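Local coordinates for protein acetyl-CoA acetyltransferase (PDB 3SS6) that probably catalyses the reversible, thiolase-type condensation of two acetyl-CoA molecules to acetoacetyl-CoA and free CoA, at residues A[181-186]-A[334-339]; A[340-345]-A[364-369]. All coordinates share one frame; numbering follows the deposited sequence.

In the fold
The loop between helices 322-332 and 345-348 takes part in both contacts, first through 334-339 and then, without a gap, through 340-345. Interaction 1 ties it to helix 174-194, part of the N-terminal thiolase region; interaction 2 ties it to helix 352-370, which like the loop belongs to the C-terminal region. Along the chain interaction 1 closes before interaction 2 opens, and their centres lie about 11 Å apart on the same side of the chain's centre. They also meet directly: S184 OG of helix 174-194 probably hydrogen-bonds to S344 N. One loop beside strand 314-317, outermost of the mixed sheet within this chain, thus joins both thiolase regions.

Interaction 1: A[181-186]-A[334-339]; sequences ALRSHT and LDREKV. With SO4 (sulfate ion), chain D.
The arm of R183, rising from helix 174-194, runs past R336 in the opposite direction to end at the backbone of V339. With CG anti to the backbone N (chi1 176°) and every torsion to NE extended, the arginine is long enough to carry its guanidinium from helix to loop, the CA atoms of R183 and R336 being 10.8 Å apart. CB starts toward the loop; R183 CD comes to 3.9 Å from R336 CD. NE gives two weak hydrogen bonds to the sulfate, probably from the crystallisation liquor, through its O2 and O3. R336 CG and CD lie over one face of the R183 guanidinium, nearer its rim. At the tip R183 NH2 donates to V339 O at 2.9 Å, meeting the oxygen almost head-on (C=O...N 170°) and a little tilted from the guanidinium plane, and to sulfate O3 at 3.1 Å. NH1 adds only weak bonds to V339 O and N340 O.

R183 NE and R336 NE are 5.0 Å apart; the sulfate and the acids paired with R336 probably offset their like charges. A bend at chi3 (-67°) directs the R336 guanidinium to salt bridges with E329 and E179. In the loop itself, D335 OD1 accepts from E337 N at 3.0 Å, and this Asx turn leads into the 3-10 segment 336-338. An arginine reaching from a helix to loop carbonyls here joins the N- and C-terminal regions of the thiolase fold.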
loop_
_atom_site.group_PDB
_atom_site.type_symbol
_atom_site.label_atom_id
_atom_site.label_comp_id
_atom_site.label_asym_id
_atom_site.label_seq_id
_atom_site.Cartn_x
_atom_site.Cartn_y
_atom_site.Cartn_z
ATOM N N ALA A 181 32.843 12.375 16.791
ATOM C CA ALA A 181 31.457 12.845 16.694
ATOM C C ALA A 181 31.292 14.217 17.346
ATOM O O ALA A 181 30.660 15.116 16.774
ATOM C CB ALA A 181 30.500 11.841 17.323
ATOM N N LEU A 182 31.855 14.379 18.541
ATOM C CA LEU A 182 31.755 15.649 19.245
ATOM C C LEU A 182 32.463 16.742 18.456
ATOM O O LEU A 182 31.975 17.872 18.358
ATOM C CB LEU A 182 32.331 15.541 20.660
ATOM C CG LEU A 182 32.338 16.836 21.469
ATOM C CD1 LEU A 182 30.917 17.392 21.647
ATOM C CD2 LEU A 182 33.006 16.583 22.817
ATOM N N ARG A 183 33.616 16.397 17.897
ATOM C CA ARG A 183 34.383 17.323 17.080
ATOM C C ARG A 183 33.562 17.786 15.885
ATOM O O ARG A 183 33.560 18.973 15.540
ATOM C CB ARG A 183 35.655 16.636 16.586
ATOM C CG ARG A 183 36.503 17.464 15.648
ATOM C CD ARG A 183 37.701 16.656 15.182
ATOM N NE ARG A 183 38.627 17.445 14.368
ATOM C CZ ARG A 183 38.533 17.599 13.052
ATOM N NH1 ARG A 183 37.539 17.029 12.376
ATOM N NH2 ARG A 183 39.436 18.339 12.412
ATOM N N SER A 184 32.855 16.845 15.265
ATOM C CA SER A 184 32.084 17.141 14.062
ATOM C C SER A 184 31.013 18.191 14.347
ATOM O O SER A 184 30.873 19.168 13.605
ATOM C CB SER A 184 31.466 15.851 13.496
ATOM O OG SER A 184 31.098 16.015 12.134
ATOM N N HIS A 185 30.275 18.015 15.438
ATOM C CA HIS A 185 29.268 19.004 15.812
ATOM C C HIS A 185 29.913 20.314 16.231
ATOM O O HIS A 185 29.453 21.388 15.851
ATOM C CB HIS A 185 28.398 18.486 16.957
ATOM C CG HIS A 185 27.393 17.467 16.531
ATOM N ND1 HIS A 185 26.104 17.800 16.179
ATOM C CD2 HIS A 185 27.484 16.120 16.405
ATOM C CE1 HIS A 185 25.444 16.704 15.845
ATOM N NE2 HIS A 185 26.258 15.670 15.976
ATOM N N THR A 186 30.975 20.219 17.026
ATOM C CA THR A 186 31.596 21.412 17.594
ATOM C C THR A 186 32.161 22.331 16.509
ATOM O O THR A 186 31.940 23.557 16.533
ATOM C CB THR A 186 32.704 21.053 18.601
ATOM O OG1 THR A 186 32.137 20.325 19.701
ATOM C CG2 THR A 186 33.355 22.322 19.149
ATOM N N LEU A 334 46.495 10.144 8.473
ATOM C CA LEU A 334 46.181 11.539 8.185
ATOM C C LEU A 334 46.465 12.453 9.372
ATOM O O LEU A 334 46.396 12.030 10.530
ATOM C CB LEU A 334 44.707 11.695 7.804
ATOM C CG LEU A 334 44.213 10.929 6.582
ATOM C CD1 LEU A 334 42.726 11.145 6.423
ATOM C CD2 LEU A 334 44.966 11.362 5.329
ATOM N N ASP A 335 46.770 13.713 9.067
ATOM C CA ASP A 335 46.844 14.768 10.071
ATOM C C ASP A 335 45.454 15.350 10.281
ATOM O O ASP A 335 44.970 16.130 9.463
ATOM C CB ASP A 335 47.793 15.875 9.605
ATOM C CG ASP A 335 47.909 17.012 10.609
ATOM O OD1 ASP A 335 47.151 17.023 11.605
ATOM O OD2 ASP A 335 48.760 17.905 10.399
ATOM N N ARG A 336 44.803 14.980 11.380
ATOM C CA ARG A 336 43.406 15.371 11.571
ATOM C C ARG A 336 43.201 16.890 11.537
ATOM O O ARG A 336 42.120 17.366 11.185
ATOM C CB ARG A 336 42.855 14.788 12.877
ATOM C CG ARG A 336 41.355 15.002 13.050
ATOM C CD ARG A 336 40.875 14.487 14.409
ATOM N NE ARG A 336 40.993 13.035 14.506
ATOM C CZ ARG A 336 40.667 12.326 15.581
ATOM N NH1 ARG A 336 40.199 12.939 16.661
ATOM N NH2 ARG A 336 40.812 11.004 15.581
ATOM N N GLU A 337 44.239 17.651 11.889
ATOM C CA GLU A 337 44.140 19.110 11.887
ATOM C C GLU A 337 43.911 19.701 10.498
ATOM O O GLU A 337 43.523 20.868 10.370
ATOM C CB GLU A 337 45.376 19.743 12.532
ATOM C CG GLU A 337 45.482 19.461 14.028
ATOM C CD GLU A 337 46.649 20.185 14.697
ATOM O OE1 GLU A 337 46.672 20.237 15.947
ATOM O OE2 GLU A 337 47.543 20.690 13.981
ATOM N N LYS A 338 44.153 18.895 9.467
ATOM C CA LYS A 338 43.914 19.314 8.089
ATOM C C LYS A 338 42.638 18.728 7.506
ATOM O O LYS A 338 42.302 19.008 6.358
ATOM C CB LYS A 338 45.089 18.902 7.194
ATOM C CG LYS A 338 46.413 19.419 7.694
ATOM C CD LYS A 338 47.401 19.663 6.571
ATOM C CE LYS A 338 47.743 18.397 5.836
ATOM N NZ LYS A 338 48.987 18.576 5.006
ATOM N N VAL A 339 41.924 17.925 8.287
ATOM C CA VAL A 339 40.803 17.151 7.742
ATOM C C VAL A 339 39.457 17.567 8.330
ATOM O O VAL A 339 39.330 17.695 9.536
ATOM C CB VAL A 339 40.990 15.643 8.048
ATOM C CG1 VAL A 339 39.845 14.837 7.438
ATOM C CG2 VAL A 339 42.338 15.154 7.523
HETATM S S SO4 D . 41.823 18.559 15.500
HETATM O O1 SO4 D . 43.005 19.141 16.131
HETATM O O2 SO4 D . 40.888 18.115 16.532
HETATM O O3 SO4 D . 41.184 19.563 14.653
HETATM O O4 SO4 D . 42.223 17.416 14.686
#

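Interaction 2: A[340-345]-A[364-369]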
loop_
_atom_site.group_PDB
_atom_site.type_symbol
_atom_site.label_atom_id
_atom_site.label_comp_id
_atom_site.label_asym_id
_atom_site.label_seq_id
_atom_site.Cartn_x
_atom_site.Cartn_y
_atom_site.Cartn_z
ATOM N N ASN A 340 38.453 17.759 7.477
ATOM C CA ASN A 340 37.108 18.070 7.956
ATOM C C ASN A 340 37.128 19.208 8.982
ATOM O O ASN A 340 36.574 19.086 10.084
ATOM C CB ASN A 340 36.467 16.810 8.551
ATOM C CG ASN A 340 36.268 15.720 7.512
ATOM O OD1 ASN A 340 36.227 15.998 6.310
ATOM N ND2 ASN A 340 36.136 14.476 7.965
ATOM N N VAL A 341 37.752 20.320 8.610
ATOM C CA VAL A 341 38.102 21.333 9.603
ATOM C C VAL A 341 36.908 22.139 10.109
ATOM O O VAL A 341 37.017 22.824 11.131
ATOM C CB VAL A 341 39.215 22.288 9.113
ATOM C CG1 VAL A 341 40.477 21.508 8.779
ATOM C CG2 VAL A 341 38.741 23.109 7.917
ATOM N N ASN A 342 35.785 22.055 9.398
ATOM C CA ASN A 342 34.540 22.673 9.859
ATOM C C ASN A 342 33.467 21.620 10.103
ATOM O O ASN A 342 32.275 21.893 9.979
ATOM C CB ASN A 342 34.041 23.719 8.859
ATOM C CG ASN A 342 34.966 24.916 8.766
ATOM O OD1 ASN A 342 35.453 25.411 9.776
ATOM N ND2 ASN A 342 35.236 25.369 7.546
ATOM N N GLY A 343 33.901 20.405 10.417
ATOM C CA GLY A 343 32.981 19.305 10.646
ATOM C C GLY A 343 32.693 18.468 9.409
ATOM O O GLY A 343 33.160 18.754 8.304
ATOM N N SER A 344 31.920 17.410 9.597
ATOM C CA SER A 344 31.555 16.580 8.457
ATOM C C SER A 344 30.230 15.884 8.708
ATOM O O SER A 344 29.390 16.403 9.443
ATOM C CB SER A 344 32.682 15.593 8.118
ATOM O OG SER A 344 32.385 14.849 6.933
ATOM N N GLY A 345 30.041 14.713 8.102
ATOM C CA GLY A 345 28.741 14.060 8.099
ATOM C C GLY A 345 28.072 13.832 9.440
ATOM O O GLY A 345 26.844 13.854 9.529
ATOM N N ILE A 364 36.217 23.917 -1.400
ATOM C CA ILE A 364 36.628 25.043 -2.235
ATOM C C ILE A 364 36.604 26.348 -1.455
ATOM O O ILE A 364 37.561 27.126 -1.486
ATOM C CB ILE A 364 35.736 25.171 -3.477
ATOM C CG1 ILE A 364 36.020 24.023 -4.448
ATOM C CG2 ILE A 364 35.969 26.512 -4.153
ATOM C CD1 ILE A 364 34.946 23.830 -5.511
ATOM N N HIS A 365 35.520 26.570 -0.722
ATOM C CA HIS A 365 35.368 27.806 0.022
ATOM C C HIS A 365 36.324 27.912 1.200
ATOM O O HIS A 365 36.801 29.005 1.504
ATOM C CB HIS A 365 33.911 27.989 0.459
ATOM C CG HIS A 365 33.004 28.350 -0.675
ATOM N ND1 HIS A 365 32.878 29.641 -1.140
ATOM C CD2 HIS A 365 32.211 27.587 -1.463
ATOM C CE1 HIS A 365 32.032 29.659 -2.156
ATOM N NE2 HIS A 365 31.615 28.425 -2.374
ATOM N N GLU A 366 36.609 26.786 1.856
ATOM C CA GLU A 366 37.511 26.824 3.010
ATOM C C GLU A 366 38.970 26.997 2.580
ATOM O O GLU A 366 39.727 27.710 3.231
ATOM C CB GLU A 366 37.311 25.590 3.912
ATOM C CG GLU A 366 38.174 25.555 5.200
ATOM C CD GLU A 366 37.853 26.664 6.215
ATOM O OE1 GLU A 366 36.863 27.403 6.043
ATOM O OE2 GLU A 366 38.607 26.788 7.203
ATOM N N LEU A 367 39.374 26.352 1.488
ATOM C CA LEU A 367 40.701 26.617 0.931
ATOM C C LEU A 367 40.853 28.116 0.681
ATOM O O LEU A 367 41.850 28.728 1.071
ATOM C CB LEU A 367 40.913 25.850 -0.376
ATOM C CG LEU A 367 41.186 24.344 -0.289
ATOM C CD1 LEU A 367 41.070 23.724 -1.672
ATOM C CD2 LEU A 367 42.574 24.070 0.315
ATOM N N LYS A 368 39.853 28.710 0.040
ATOM C CA LYS A 368 39.929 30.137 -0.283
ATOM C C LYS A 368 39.972 31.012 0.969
ATOM O O LYS A 368 40.753 31.966 1.044
ATOM C CB LYS A 368 38.777 30.545 -1.202
ATOM C CG LYS A 368 38.945 30.019 -2.630
ATOM C CD LYS A 368 37.919 30.624 -3.580
ATOM C CE LYS A 368 38.037 32.147 -3.637
ATOM N NZ LYS A 368 39.338 32.589 -4.231
ATOM N N ARG A 369 39.144 30.681 1.955
ATOM C CA ARG A 369 39.114 31.432 3.207
ATOM C C ARG A 369 40.472 31.417 3.909
ATOM O O ARG A 369 40.920 32.443 4.441
ATOM C CB ARG A 369 38.020 30.888 4.143
ATOM C CG ARG A 369 37.761 31.785 5.356
ATOM C CD ARG A 369 36.853 31.109 6.385
ATOM N NE ARG A 369 37.539 30.034 7.094
ATOM C CZ ARG A 369 38.414 30.217 8.085
ATOM N NH1 ARG A 369 38.726 31.442 8.498
ATOM N NH2 ARG A 369 38.979 29.168 8.667
HETATM O O HOH W 1 38.063 26.024 10.052
#
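N342 and E366 meet where a type I beta turn, N340 to G343, packs against helix 352-370 in the C-terminal region of the thiolase fold. Among the polar contacts, the amide and carboxylate planes stand nearly perpendicular, and N342 ND2 gives a weak hydrogen bond to E366 OE1 at 3.0 Å. An asparagine suits this place because it can donate to the acid while its OD1 accepts from a water that also donates to E366 OE2. G343 closes the turn with its N bonded to N340 O, at backbone angles that suit glycine, which has no side chain to meet the carbonyl before it.

The apolar part is small: V341 CG2 rests against E366 CG at 3.7 Å, so a methyl of the valine touches the aliphatic part of the acid. V341 and E366 both also touch L314 of strand 314-317.

Ionic contacts hold the carboxylate from the helix side. E366 leaves with CG anti to the backbone N (chi1 -177°) and bends at chi2, presenting both oxygens to R369; R370 NE makes a further salt bridge to OE2. The grip of R369 is side-on, with R369 NE donating to E366 OE1 at 2.9 Å and R369 NH2 to E366 OE2 at 2.8 Å, both from the syn side but tilted out of the carboxylate plane, by 32° at OE1 and 20° at OE2.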